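Local atomic coordinates of 16S rRNA processing protein (Pseudomonas aeruginosa, PDB entry 2F1L), a protein that probably serves as an accessory factor in late assembly of the 30S ribosomal subunit, needed for efficient processing of 16S rRNA. Residues A[35-49]-A[67-81]. Sequence-based numbering, arbitrary orientation.
Sequences EVKVYSFTDPLDNLL and LVRGRLHGKVLAAKL
Val36 and Val38 pair with Ala79 and Leu77 in antiparallel fashion, joining strand 35-40 to strand 76-81. Each is a hydrogen-bonded pair, four bonds in all: Val36 N reaches Ala79 O at 2.9 Å and Leu77 N meets Val38 O at 2.9 Å, both nearly straight; Ala79 N returns a bond to Val36 O, and the one from Val38 N to Leu77 O is more bent (144° at the hydrogen). Strand 76-81 is also the second arm of a hairpin with strand 67-73, closed by a type II' turn from His73 to Val76.

Leu77 is the centre of one apolar cluster. Its CD2 meets Leu49 CD2 tip to tip at 3.5 Å, and its other methyl, CD1, lies against Ser40 CB. With CG turned away from its own carbonyl carbon (chi1 -59°), Leu49 also lays CD1 over the bare backbone of Gly70, while Leu67 CD2 packs on the Leu49 backbone. Farther along, Leu45 CD2 rests on Lys75 O and on the lysine's aliphatic chain, which it crosses at about a right angle; the ammonium continues to Asp182. Val76 CG1 touches the edge of the Tyr39 ring at CE1 (3.5 Å), and that ring stacks on Phe187 of the second subunit.

Side chains add few polar links. One water bridges Glu35 OE1 and His73 NE2. Within 35-49, Ser40 OG accepts from Thr42 N, closing an ST turn, and donates to Leu45 O (2.8 Å), which ties the returning loop to the strand end.

Backbone bonds thus set the register within the N-terminal domain's antiparallel sheet, while leucines from the loop and 3-10 turn close over the hairpin.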
ATOM      1  N   GLU A  35      15.801  18.868  13.410  1.00 34.73           N
ATOM      2  CA  GLU A  35      15.267  17.642  12.807  1.00 33.77           C
ATOM      3  C   GLU A  35      14.578  17.980  11.503  1.00 33.61           C
ATOM      4  O   GLU A  35      14.138  19.131  11.274  1.00 30.63           O
ATOM      5  CB  GLU A  35      14.324  16.900  13.752  1.00 32.11           C
ATOM      6  CG  GLU A  35      15.092  16.336  14.985  1.00 41.49           C
ATOM      7  CD  GLU A  35      14.239  15.547  15.985  1.00 36.59           C
ATOM      8  OE1 GLU A  35      13.051  15.261  15.721  1.00 45.57           O
ATOM      9  OE2 GLU A  35      14.775  15.181  17.041  1.00 56.31           O
ATOM     10  N   VAL A  36      14.497  16.960  10.644  1.00 31.68           N
ATOM     11  CA  VAL A  36      13.815  17.087   9.373  1.00 30.77           C
ATOM     12  C   VAL A  36      12.597  16.138   9.312  1.00 33.05           C
ATOM     13  O   VAL A  36      12.515  15.117  10.022  1.00 33.42           O
ATOM     14  CB  VAL A  36      14.768  16.799   8.198  1.00 30.16           C
ATOM     15  CG1 VAL A  36      15.846  17.864   8.087  1.00 32.36           C
ATOM     16  CG2 VAL A  36      15.429  15.431   8.322  1.00 32.32           C
ATOM     17  N   LYS A  37      11.654  16.489   8.447  1.00 33.70           N
ATOM     18  CA  LYS A  37      10.466  15.705   8.221  1.00 33.87           C
ATOM     19  C   LYS A  37      10.706  14.926   6.927  1.00 31.39           C
ATOM     20  O   LYS A  37      11.205  15.450   5.944  1.00 31.30           O
ATOM     21  CB  LYS A  37       9.271  16.620   8.105  1.00 36.23           C
ATOM     22  CG  LYS A  37       7.918  15.937   8.165  1.00 36.18           C
ATOM     23  CD  LYS A  37       6.899  16.732   7.374  1.00 43.51           C
ATOM     24  CE  LYS A  37       5.517  16.836   8.022  1.00 51.08           C
ATOM     25  NZ  LYS A  37       4.584  17.227   6.923  1.00 52.60           N
ATOM     26  N   VAL A  38      10.364  13.655   6.983  1.00 31.66           N
ATOM     27  CA  VAL A  38      10.801  12.663   6.029  1.00 33.84           C
ATOM     28  C   VAL A  38       9.618  11.767   5.704  1.00 33.71           C
ATOM     29  O   VAL A  38       8.922  11.303   6.602  1.00 33.58           O
ATOM     30  CB  VAL A  38      11.959  11.834   6.643  1.00 35.17           C
ATOM     31  CG1 VAL A  38      12.177  10.559   5.904  1.00 42.47           C
ATOM     32  CG2 VAL A  38      13.248  12.653   6.612  1.00 35.62           C
ATOM     33  N   TYR A  39       9.356  11.564   4.418  1.00 32.92           N
ATOM     34  CA  TYR A  39       8.453  10.519   4.030  1.00 33.53           C
ATOM     35  C   TYR A  39       9.300   9.244   3.884  1.00 32.62           C
ATOM     36  O   TYR A  39      10.449   9.299   3.408  1.00 31.74           O
ATOM     37  CB  TYR A  39       7.739  10.851   2.714  1.00 36.60           C
ATOM     38  CG  TYR A  39       6.698  11.962   2.747  1.00 36.38           C
ATOM     39  CD1 TYR A  39       5.831  12.110   3.798  1.00 42.91           C
ATOM     40  CD2 TYR A  39       6.530  12.803   1.652  1.00 44.75           C
ATOM     41  CE1 TYR A  39       4.840  13.098   3.786  1.00 44.97           C
ATOM     42  CE2 TYR A  39       5.555  13.784   1.628  1.00 47.63           C
ATOM     43  CZ  TYR A  39       4.715  13.935   2.706  1.00 48.49           C
ATOM     44  OH  TYR A  39       3.748  14.926   2.713  1.00 40.28           O
ATOM     45  N   SER A  40       8.762   8.103   4.312  1.00 30.91           N
ATOM     46  CA  SER A  40       9.487   6.834   4.172  1.00 30.21           C
ATOM     47  C   SER A  40       8.870   5.953   3.110  1.00 27.90           C
ATOM     48  O   SER A  40       7.671   5.854   3.050  1.00 32.08           O
ATOM     49  CB  SER A  40       9.468   6.070   5.478  1.00 28.66           C
ATOM     50  OG  SER A  40       9.875   4.742   5.266  1.00 22.15           O
ATOM     51  N   PHE A  41       9.690   5.284   2.315  1.00 27.32           N
ATOM     52  CA  PHE A  41       9.217   4.384   1.258  1.00 27.64           C
ATOM     53  C   PHE A  41       9.483   2.899   1.562  1.00 27.11           C
ATOM     54  O   PHE A  41       9.338   1.992   0.676  1.00 29.33           O
ATOM     55  CB  PHE A  41       9.876   4.784  -0.084  1.00 29.01           C
ATOM     56  CG  PHE A  41       9.689   6.242  -0.452  1.00 23.61           C
ATOM     57  CD1 PHE A  41       8.494   6.900  -0.169  1.00 32.00           C
ATOM     58  CD2 PHE A  41      10.684   6.936  -1.126  1.00 34.10           C
ATOM     59  CE1 PHE A  41       8.328   8.244  -0.484  1.00 29.70           C
ATOM     60  CE2 PHE A  41      10.533   8.292  -1.447  1.00 25.25           C
ATOM     61  CZ  PHE A  41       9.351   8.937  -1.138  1.00 32.19           C
ATOM     62  N   THR A  42       9.878   2.648   2.796  1.00 25.04           N
ATOM     63  CA  THR A  42      10.255   1.319   3.243  1.00 25.72           C
ATOM     64  C   THR A  42       9.028   0.541   3.749  1.00 26.72           C
ATOM     65  O   THR A  42       7.999   1.117   4.058  1.00 22.40           O
ATOM     66  CB  THR A  42      11.297   1.385   4.380  1.00 25.66           C
ATOM     67  OG1 THR A  42      10.744   2.056   5.543  1.00 27.49           O
ATOM     68  CG2 THR A  42      12.519   2.153   3.915  1.00 29.52           C
ATOM     69  N   ASP A  43       9.164  -0.783   3.777  1.00 27.83           N
ATOM     70  CA  ASP A  43       8.175  -1.658   4.342  0.50 27.70           C
ATOM     71  C   ASP A  43       8.909  -2.481   5.373  1.00 28.43           C
ATOM     72  O   ASP A  43       9.861  -3.128   5.039  1.00 30.67           O
ATOM     73  CB  ASP A  43       7.641  -2.583   3.260  0.50 25.36           C
ATOM     74  CG  ASP A  43       6.540  -3.454   3.753  0.50 28.92           C
ATOM     75  OD1 ASP A  43       6.157  -3.315   4.948  0.50 17.64           O
ATOM     76  OD2 ASP A  43       6.057  -4.270   2.928  0.50 28.97           O
ATOM     77  N   PRO A  44       8.529  -2.388   6.662  1.00 29.22           N
ATOM     78  CA  PRO A  44       7.603  -1.563   7.403  1.00 29.51           C
ATOM     79  C   PRO A  44       7.952  -0.103   7.254  1.00 30.32           C
ATOM     80  O   PRO A  44       9.113   0.222   6.951  1.00 26.85           O
ATOM     81  CB  PRO A  44       7.908  -1.943   8.851  1.00 30.32           C
ATOM     82  CG  PRO A  44       8.435  -3.299   8.791  1.00 30.71           C
ATOM     83  CD  PRO A  44       9.228  -3.323   7.558  1.00 27.77           C
ATOM     84  N   LEU A  45       6.997   0.783   7.546  1.00 29.22           N
ATOM     85  CA  LEU A  45       7.285   2.205   7.436  1.00 30.76           C
ATOM     86  C   LEU A  45       8.545   2.640   8.201  1.00 31.60           C
ATOM     87  O   LEU A  45       9.269   3.539   7.751  1.00 32.73           O
ATOM     88  CB  LEU A  45       6.107   3.036   7.919  1.00 32.74           C
ATOM     89  CG  LEU A  45       6.045   4.507   7.481  1.00 33.55           C
ATOM     90  CD1 LEU A  45       5.973   4.622   5.999  1.00 37.26           C
ATOM     91  CD2 LEU A  45       4.817   5.153   8.098  1.00 33.28           C
ATOM     92  N   ASP A  46       8.813   2.031   9.353  1.00 31.58           N
ATOM     93  CA  ASP A  46       9.845   2.586  10.240  1.00 32.37           C
ATOM     94  C   ASP A  46      11.221   2.047   9.939  1.00 29.91           C
ATOM     95  O   ASP A  46      12.171   2.390  10.586  1.00 31.22           O
ATOM     96  CB  ASP A  46       9.496   2.374  11.721  1.00 33.38           C
ATOM     97  CG  ASP A  46       9.571   0.945  12.141  1.00 31.69           C
ATOM     98  OD1 ASP A  46       9.904   0.103  11.285  1.00 34.72           O
ATOM     99  OD2 ASP A  46       9.256   0.662  13.321  1.00 34.28           O
ATOM    100  N   ASN A  47      11.303   1.219   8.924  1.00 30.30           N
ATOM    101  CA  ASN A  47      12.494   0.544   8.563  1.00 30.35           C
ATOM    102  C   ASN A  47      13.554   1.484   8.046  1.00 30.49           C
ATOM    103  O   ASN A  47      14.728   1.235   8.183  1.00 29.28           O
ATOM    104  CB  ASN A  47      12.141  -0.487   7.504  1.00 33.07           C
ATOM    105  CG  ASN A  47      13.299  -1.363   7.164  1.00 37.80           C
ATOM    106  OD1 ASN A  47      13.877  -1.959   8.049  1.00 39.61           O
ATOM    107  ND2 ASN A  47      13.675  -1.421   5.882  1.00 35.18           N
ATOM    108  N   LEU A  48      13.125   2.589   7.460  1.00 32.94           N
ATOM    109  CA  LEU A  48      14.032   3.670   7.127  1.00 32.53           C
ATOM    110  C   LEU A  48      14.999   4.019   8.267  1.00 30.68           C
ATOM    111  O   LEU A  48      16.144   4.343   8.021  1.00 31.78           O
ATOM    112  CB  LEU A  48      13.217   4.899   6.731  1.00 33.86           C
ATOM    113  CG  LEU A  48      13.995   6.172   6.386  1.00 40.16           C
ATOM    114  CD1 LEU A  48      14.917   5.885   5.264  1.00 49.13           C
ATOM    115  CD2 LEU A  48      13.099   7.247   5.974  1.00 38.19           C
ATOM    116  N   LEU A  49      14.545   3.958   9.509  1.00 32.23           N
ATOM    117  CA  LEU A  49      15.366   4.367  10.691  1.00 31.26           C
ATOM    118  C   LEU A  49      16.496   3.380  10.975  1.00 30.29           C
ATOM    119  O   LEU A  49      17.407   3.666  11.752  1.00 28.45           O
ATOM    120  CB  LEU A  49      14.496   4.533  11.946  1.00 28.95           C
ATOM    121  CG  LEU A  49      13.351   5.580  11.836  1.00 36.26           C
ATOM    122  CD1 LEU A  49      12.484   5.645  13.096  1.00 36.90           C
ATOM    123  CD2 LEU A  49      13.907   6.971  11.505  1.00 25.27           C
ATOM    124  N   LEU A  67      22.281   9.419  10.104  1.00 32.76           N
ATOM    125  CA  LEU A  67      21.088   9.409  10.937  1.00 31.55           C
ATOM    126  C   LEU A  67      21.497   9.103  12.358  1.00 30.44           C
ATOM    127  O   LEU A  67      22.008   8.022  12.641  1.00 30.86           O
ATOM    128  CB  LEU A  67      20.143   8.298  10.454  1.00 30.58           C
ATOM    129  CG  LEU A  67      18.864   8.123  11.277  1.00 35.17           C
ATOM    130  CD1 LEU A  67      18.005   9.317  11.097  1.00 31.36           C
ATOM    131  CD2 LEU A  67      18.092   6.878  10.866  1.00 35.24           C
ATOM    132  N   VAL A  68      21.261  10.044  13.257  1.00 30.81           N
ATOM    133  CA  VAL A  68      21.522   9.836  14.674  1.00 28.91           C
ATOM    134  C   VAL A  68      20.371   9.075  15.276  1.00 31.11           C
ATOM    135  O   VAL A  68      20.571   8.074  15.875  1.00 33.25           O
ATOM    136  CB  VAL A  68      21.658  11.157  15.423  1.00 29.13           C
ATOM    137  CG1 VAL A  68      21.795  10.898  16.938  1.00 26.92           C
ATOM    138  CG2 VAL A  68      22.864  11.923  14.873  1.00 26.52           C
ATOM    139  N   ARG A  69      19.149   9.556  15.087  1.00 34.17           N
ATOM    140  CA  ARG A  69      17.955   8.907  15.612  1.00 31.16           C
ATOM    141  C   ARG A  69      16.752   9.498  14.928  1.00 31.27           C
ATOM    142  O   ARG A  69      16.828  10.561  14.290  1.00 30.51           O
ATOM    143  CB  ARG A  69      17.828   9.160  17.113  1.00 29.95           C
ATOM    144  CG  ARG A  69      17.681  10.630  17.498  1.00 34.68           C
ATOM    145  CD  ARG A  69      17.158  10.836  18.908  1.00 35.78           C
ATOM    146  NE  ARG A  69      18.241  10.895  19.872  1.00 42.80           N
ATOM    147  CZ  ARG A  69      19.043  11.947  20.058  1.00 56.34           C
ATOM    148  NH1 ARG A  69      18.891  13.083  19.339  1.00 55.94           N
ATOM    149  NH2 ARG A  69      20.004  11.856  20.985  1.00 57.99           N
ATOM    150  N   GLY A  70      15.626   8.828  15.113  1.00 32.07           N
ATOM    151  CA  GLY A  70      14.349   9.295  14.594  1.00 28.84           C
ATOM    152  C   GLY A  70      13.141   8.570  15.171  1.00 26.57           C
ATOM    153  O   GLY A  70      13.255   7.708  16.036  1.00 23.94           O
ATOM    154  N   ARG A  71      11.968   8.967  14.691  1.00 29.70           N
ATOM    155  CA  ARG A  71      10.712   8.353  15.080  1.00 28.51           C
ATOM    156  C   ARG A  71       9.616   8.763  14.125  1.00 29.56           C
ATOM    157  O   ARG A  71       9.756   9.760  13.390  1.00 28.24           O
ATOM    158  CB  ARG A  71      10.330   8.759  16.487  1.00 29.54           C
ATOM    159  CG  ARG A  71      10.287  10.264  16.712  1.00 32.56           C
ATOM    160  CD  ARG A  71       9.454  10.640  17.941  1.00 28.90           C
ATOM    161  NE  ARG A  71       8.063  10.326  17.668  1.00 28.13           N
ATOM    162  CZ  ARG A  71       7.075  10.335  18.555  1.00 27.90           C
ATOM    163  NH1 ARG A  71       7.260  10.707  19.828  1.00 32.36           N
ATOM    164  NH2 ARG A  71       5.866   9.969  18.140  1.00 37.46           N
ATOM    165  N   LEU A  72       8.542   7.970  14.134  1.00 29.96           N
ATOM    166  CA  LEU A  72       7.330   8.285  13.414  1.00 29.44           C
ATOM    167  C   LEU A  72       6.468   9.284  14.215  1.00 29.21           C
ATOM    168  O   LEU A  72       6.380   9.223  15.435  1.00 26.44           O
ATOM    169  CB  LEU A  72       6.485   7.035  13.211  1.00 31.77           C
ATOM    170  CG  LEU A  72       6.984   5.776  12.518  1.00 38.40           C
ATOM    171  CD1 LEU A  72       5.808   4.820  12.341  1.00 39.03           C
ATOM    172  CD2 LEU A  72       7.574   6.086  11.197  1.00 51.48           C
ATOM    173  N   HIS A  73       5.841  10.183  13.484  1.00 27.78           N
ATOM    174  CA  HIS A  73       4.756  11.005  13.966  1.00 28.94           C
ATOM    175  C   HIS A  73       3.573  10.762  13.012  1.00 30.03           C
ATOM    176  O   HIS A  73       3.492  11.337  11.951  1.00 35.26           O
ATOM    177  CB  HIS A  73       5.161  12.475  13.957  1.00 26.20           C
ATOM    178  CG  HIS A  73       6.206  12.829  14.970  1.00 29.38           C
ATOM    179  ND1 HIS A  73       5.920  12.990  16.317  1.00 29.60           N
ATOM    180  CD2 HIS A  73       7.526  13.116  14.829  1.00 31.24           C
ATOM    181  CE1 HIS A  73       7.024  13.338  16.965  1.00 26.72           C
ATOM    182  NE2 HIS A  73       8.015  13.420  16.090  1.00 30.92           N
ATOM    183  N   GLY A  74       2.680   9.857  13.362  1.00 31.05           N
ATOM    184  CA  GLY A  74       1.628   9.457  12.454  1.00 29.95           C
ATOM    185  C   GLY A  74       2.242   8.593  11.389  1.00 31.34           C
ATOM    186  O   GLY A  74       2.830   7.540  11.696  1.00 31.34           O
ATOM    187  N   LYS A  75       2.175   9.070  10.153  1.00 30.80           N
ATOM    188  CA  LYS A  75       2.749   8.323   9.045  1.00 31.31           C
ATOM    189  C   LYS A  75       3.934   9.051   8.416  1.00 32.36           C
ATOM    190  O   LYS A  75       4.453   8.607   7.438  1.00 33.85           O
ATOM    191  CB  LYS A  75       1.677   8.022   8.016  1.00 31.56           C
ATOM    192  CG  LYS A  75       0.553   7.104   8.536  1.00 27.88           C
ATOM    193  CD  LYS A  75       0.986   5.665   8.594  1.00 37.12           C
ATOM    194  CE  LYS A  75       0.890   4.973   7.240  1.00 36.18           C
ATOM    195  NZ  LYS A  75      -0.544   4.958   6.762  1.00 28.35           N
ATOM    196  N   VAL A  76       4.385  10.159   8.982  1.00 34.10           N
ATOM    197  CA  VAL A  76       5.672  10.723   8.564  1.00 35.58           C
ATOM    198  C   VAL A  76       6.698  10.495   9.631  1.00 36.57           C
ATOM    199  O   VAL A  76       6.343  10.168  10.769  1.00 38.40           O
ATOM    200  CB  VAL A  76       5.621  12.229   8.361  1.00 38.74           C
ATOM    201  CG1 VAL A  76       4.659  12.584   7.201  1.00 39.32           C
ATOM    202  CG2 VAL A  76       5.222  12.955   9.674  1.00 32.40           C
ATOM    203  N   LEU A  77       7.965  10.719   9.293  1.00 32.63           N
ATOM    204  CA  LEU A  77       9.021  10.547  10.244  1.00 34.12           C
ATOM    205  C   LEU A  77       9.695  11.869  10.556  1.00 33.63           C
ATOM    206  O   LEU A  77       9.731  12.751   9.704  1.00 35.72           O
ATOM    207  CB  LEU A  77      10.075   9.629   9.687  1.00 34.68           C
ATOM    208  CG  LEU A  77       9.804   8.138   9.781  1.00 39.54           C
ATOM    209  CD1 LEU A  77       8.776   7.759   8.750  1.00 47.48           C
ATOM    210  CD2 LEU A  77      11.101   7.349   9.501  1.00 41.26           C
ATOM    211  N   ALA A  78      10.268  11.969  11.758  1.00 31.40           N
ATOM    212  CA  ALA A  78      11.244  13.020  12.100  1.00 30.81           C
ATOM    213  C   ALA A  78      12.604  12.373  12.336  1.00 31.43           C
ATOM    214  O   ALA A  78      12.729  11.358  13.028  1.00 33.61           O
ATOM    215  CB  ALA A  78      10.810  13.810  13.336  1.00 28.75           C
ATOM    216  N   ALA A  79      13.619  12.981  11.760  1.00 30.45           N
ATOM    217  CA  ALA A  79      14.944  12.416  11.744  1.00 30.95           C
ATOM    218  C   ALA A  79      15.941  13.469  12.196  1.00 30.23           C
ATOM    219  O   ALA A  79      15.831  14.617  11.786  1.00 28.16           O
ATOM    220  CB  ALA A  79      15.270  11.985  10.359  1.00 34.19           C
ATOM    221  N   LYS A  80      16.876  13.057  13.054  1.00 31.62           N
ATOM    222  CA  LYS A  80      17.962  13.893  13.518  1.00 33.10           C
ATOM    223  C   LYS A  80      19.217  13.434  12.802  1.00 31.98           C
ATOM    224  O   LYS A  80      19.624  12.286  12.947  1.00 31.78           O
ATOM    225  CB  LYS A  80      18.130  13.775  15.044  1.00 34.27           C
ATOM    226  CG  LYS A  80      19.236  14.672  15.681  1.00 35.30           C
ATOM    227  CD  LYS A  80      18.842  16.164  15.721  1.00 46.28           C
ATOM    228  CE  LYS A  80      19.965  17.098  16.255  1.00 42.78           C
ATOM    229  NZ  LYS A  80      21.247  16.797  15.588  1.00 40.62           N
ATOM    230  N   LEU A  81      19.815  14.333  12.021  1.00 32.71           N
ATOM    231  CA  LEU A  81      21.059  14.050  11.299  1.00 31.31           C
ATOM    232  C   LEU A  81      22.259  14.660  12.025  1.00 34.01           C
ATOM    233  O   LEU A  81      22.166  15.733  12.637  1.00 33.37           O
ATOM    234  CB  LEU A  81      20.991  14.573   9.872  1.00 30.42           C
ATOM    235  CG  LEU A  81      19.729  14.196   9.088  1.00 34.32           C
ATOM    236  CD1 LEU A  81      19.837  14.767   7.708  1.00 31.04           C
ATOM    237  CD2 LEU A  81      19.531  12.703   9.033  1.00 34.01           C
TER
HETATM  238  O   HOH W   1      10.601  13.698  16.854  1.00 49.27           O
HETATM  239  O   HOH W   2      13.109  12.356  16.232  1.00 58.24           O